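Conserved hypothetical protein (PDB 1RLH) is of unknown function but may act as an adenosine-specific kinase or an adenosine monophosphate-protein transferase. Local coordinates at residues P52-G57 with I97-A102. Numbering follows the deposited sequence.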
ATOM      1  N   PRO A  52      -9.024 -15.531  -5.195  1.00 44.68           N
ATOM      2  CA  PRO A  52     -10.075 -16.476  -4.806  1.00 44.40           C
ATOM      3  C   PRO A  52      -9.540 -17.554  -3.881  1.00 44.12           C
ATOM      4  O   PRO A  52      -8.429 -18.045  -4.070  1.00 44.20           O
ATOM      5  CB  PRO A  52     -10.531 -17.061  -6.140  1.00 45.73           C
ATOM      6  CG  PRO A  52     -10.274 -15.960  -7.096  1.00 46.55           C
ATOM      7  CD  PRO A  52      -8.906 -15.494  -6.660  1.00 46.38           C
ATOM      8  N   GLY A  53     -10.332 -17.919  -2.882  1.00 43.84           N
ATOM      9  CA  GLY A  53      -9.902 -18.945  -1.954  1.00 42.97           C
ATOM     10  C   GLY A  53      -9.033 -18.401  -0.841  1.00 42.38           C
ATOM     11  O   GLY A  53      -8.751 -19.105   0.131  1.00 44.17           O
ATOM     12  N   SER A  54      -8.607 -17.148  -0.977  1.00 39.39           N
ATOM     13  CA  SER A  54      -7.767 -16.523   0.036  1.00 36.98           C
ATOM     14  C   SER A  54      -8.507 -15.374   0.709  1.00 34.66           C
ATOM     15  O   SER A  54      -9.593 -14.983   0.282  1.00 33.32           O
ATOM     16  CB  SER A  54      -6.481 -15.989  -0.592  1.00 38.78           C
ATOM     17  OG  SER A  54      -6.741 -14.829  -1.363  1.00 41.16           O
ATOM     18  N   LYS A  55      -7.918 -14.848   1.776  1.00 31.87           N
ATOM     19  CA  LYS A  55      -8.503 -13.730   2.502  1.00 29.76           C
ATOM     20  C   LYS A  55      -7.699 -12.501   2.107  1.00 27.92           C
ATOM     21  O   LYS A  55      -6.472 -12.555   2.035  1.00 27.49           O
ATOM     22  CB  LYS A  55      -8.408 -13.962   4.012  1.00 32.39           C
ATOM     23  CG  LYS A  55      -9.198 -15.167   4.503  1.00 33.82           C
ATOM     24  CD  LYS A  55     -10.685 -15.000   4.225  1.00 37.92           C
ATOM     25  CE  LYS A  55     -11.481 -16.202   4.715  1.00 41.47           C
ATOM     26  NZ  LYS A  55     -12.940 -16.041   4.454  1.00 43.09           N
ATOM     27  N   TYR A  56      -8.383 -11.394   1.847  1.00 24.77           N
ATOM     28  CA  TYR A  56      -7.676 -10.191   1.434  1.00 23.40           C
ATOM     29  C   TYR A  56      -8.402  -8.913   1.807  1.00 23.66           C
ATOM     30  O   TYR A  56      -9.563  -8.925   2.217  1.00 24.41           O
ATOM     31  CB  TYR A  56      -7.461 -10.216  -0.083  1.00 22.34           C
ATOM     32  CG  TYR A  56      -8.681  -9.804  -0.881  1.00 25.19           C
ATOM     33  CD1 TYR A  56      -8.804  -8.507  -1.388  1.00 24.16           C
ATOM     34  CD2 TYR A  56      -9.730 -10.700  -1.104  1.00 24.60           C
ATOM     35  CE1 TYR A  56      -9.941  -8.112  -2.096  1.00 25.87           C
ATOM     36  CE2 TYR A  56     -10.872 -10.312  -1.812  1.00 26.44           C
ATOM     37  CZ  TYR A  56     -10.969  -9.019  -2.304  1.00 27.40           C
ATOM     38  OH  TYR A  56     -12.094  -8.637  -3.004  1.00 27.56           O
ATOM     39  N   GLY A  57      -7.689  -7.808   1.648  1.00 21.49           N
ATOM     40  CA  GLY A  57      -8.242  -6.503   1.929  1.00 19.04           C
ATOM     41  C   GLY A  57      -7.542  -5.526   1.007  1.00 18.55           C
ATOM     42  O   GLY A  57      -6.400  -5.767   0.604  1.00 17.95           O
ATOM     43  N   ILE A  97      -2.650  -3.405  -0.314  1.00 15.47           N
ATOM     44  CA  ILE A  97      -3.336  -4.684  -0.418  1.00 15.16           C
ATOM     45  C   ILE A  97      -2.699  -5.654   0.574  1.00 16.34           C
ATOM     46  O   ILE A  97      -1.480  -5.698   0.710  1.00 14.96           O
ATOM     47  CB  ILE A  97      -3.210  -5.274  -1.846  1.00 16.43           C
ATOM     48  CG1 ILE A  97      -3.881  -4.348  -2.862  1.00 17.52           C
ATOM     49  CG2 ILE A  97      -3.849  -6.658  -1.899  1.00 18.01           C
ATOM     50  CD1 ILE A  97      -3.563  -4.702  -4.312  1.00 20.42           C
ATOM     51  N   LEU A  98      -3.532  -6.400   1.293  1.00 16.17           N
ATOM     52  CA  LEU A  98      -3.045  -7.392   2.246  1.00 18.12           C
ATOM     53  C   LEU A  98      -3.688  -8.712   1.858  1.00 18.77           C
ATOM     54  O   LEU A  98      -4.901  -8.783   1.681  1.00 19.03           O
ATOM     55  CB  LEU A  98      -3.429  -7.015   3.679  1.00 17.60           C
ATOM     56  CG  LEU A  98      -2.549  -5.958   4.352  1.00 16.95           C
ATOM     57  CD1 LEU A  98      -3.158  -5.540   5.676  1.00 16.98           C
ATOM     58  CD2 LEU A  98      -1.152  -6.521   4.564  1.00 16.25           C
ATOM     59  N   ILE A  99      -2.871  -9.750   1.708  1.00 21.65           N
ATOM     60  CA  ILE A  99      -3.375 -11.061   1.318  1.00 21.81           C
ATOM     61  C   ILE A  99      -2.849 -12.142   2.247  1.00 22.49           C
ATOM     62  O   ILE A  99      -1.664 -12.188   2.553  1.00 19.02           O
ATOM     63  CB  ILE A  99      -2.952 -11.420  -0.124  1.00 23.00           C
ATOM     64  CG1 ILE A  99      -3.403 -10.324  -1.089  1.00 22.25           C
ATOM     65  CG2 ILE A  99      -3.576 -12.757  -0.526  1.00 22.71           C
ATOM     66  CD1 ILE A  99      -2.814 -10.443  -2.481  1.00 24.12           C
ATOM     67  N   ARG A 100      -3.744 -13.015   2.684  1.00 25.73           N
ATOM     68  CA  ARG A 100      -3.382 -14.105   3.576  1.00 29.87           C
ATOM     69  C   ARG A 100      -3.957 -15.406   3.021  1.00 31.19           C
ATOM     70  O   ARG A 100      -4.973 -15.396   2.326  1.00 29.95           O
ATOM     71  CB  ARG A 100      -3.943 -13.825   4.974  1.00 33.63           C
ATOM     72  CG  ARG A 100      -3.764 -14.947   5.970  1.00 39.55           C
ATOM     73  CD  ARG A 100      -4.499 -14.636   7.269  1.00 44.17           C
ATOM     74  NE  ARG A 100      -3.847 -13.594   8.056  1.00 47.84           N
ATOM     75  CZ  ARG A 100      -4.351 -13.086   9.176  1.00 49.57           C
ATOM     76  NH1 ARG A 100      -5.518 -13.522   9.629  1.00 52.54           N
ATOM     77  NH2 ARG A 100      -3.687 -12.162   9.854  1.00 48.70           N
ATOM     78  N   ASN A 101      -3.298 -16.522   3.313  1.00 33.02           N
ATOM     79  CA  ASN A 101      -3.765 -17.823   2.847  1.00 35.98           C
ATOM     80  C   ASN A 101      -3.785 -17.922   1.325  1.00 35.37           C
ATOM     81  O   ASN A 101      -4.750 -18.415   0.740  1.00 36.55           O
ATOM     82  CB  ASN A 101      -5.170 -18.102   3.395  1.00 39.63           C
ATOM     83  CG  ASN A 101      -5.202 -18.183   4.910  1.00 43.47           C
ATOM     84  OD1 ASN A 101      -6.268 -18.312   5.511  1.00 46.16           O
ATOM     85  ND2 ASN A 101      -4.030 -18.113   5.534  1.00 44.56           N
ATOM     86  N   ALA A 102      -2.721 -17.450   0.687  1.00 33.13           N
ATOM     87  CA  ALA A 102      -2.626 -17.502  -0.765  1.00 31.95           C
ATOM     88  C   ALA A 102      -1.305 -18.133  -1.193  1.00 31.58           C
ATOM     89  O   ALA A 102      -0.270 -17.925  -0.553  1.00 30.64           O
ATOM     90  CB  ALA A 102      -2.742 -16.099  -1.348  1.00 32.37           C
TER
HETATM   91  O   HOH W   1      -5.863 -20.347  -1.068  1.00 57.23           O
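Lys55 and Arg100 form the outermost bridge of an antiparallel pairing between strands 55-61 and 94-100, neighbours in a five-stranded sheet, and illustrate how such a pairing runs from a regular interior to an end where loops and a water take over. Four backbone hydrogen bonds join 55-57 to 97-100: Lys55 and Arg100 exchange one pair, with Arg100 N 2.8 Å from Lys55 O, and Gly57 and Leu98 a second. Between them lies the buried, non-hydrogen-bonded pair Tyr56 and Ile99. The closest approach here is a CA-H...O contact, Tyr56 CA to Leu98 O at 3.1 Å; Tyr56 CB lies more loosely, 4.2 Å from Ile99 CG1. With CG set between the backbone N and the carbonyl carbon (chi1 80°), the tyrosine ring turns off from strand 94-100, and its hydroxyl bonds to Asn44. Ile99, on the same face, packs against helix 104-115. Lys55 and Arg100 occupy the other face beside Leu78 of helix 76-89, their charged ends reaching out past the pairing, Lys55 exposed. Ser54 CB still presses on the carbonyls of Arg100 and Asn101, its hydroxyl bonded to Val51 O; past it, a water donates to Asn101 O at 2.9 Å and, weakly, to Gly53 O at 3.4 Å.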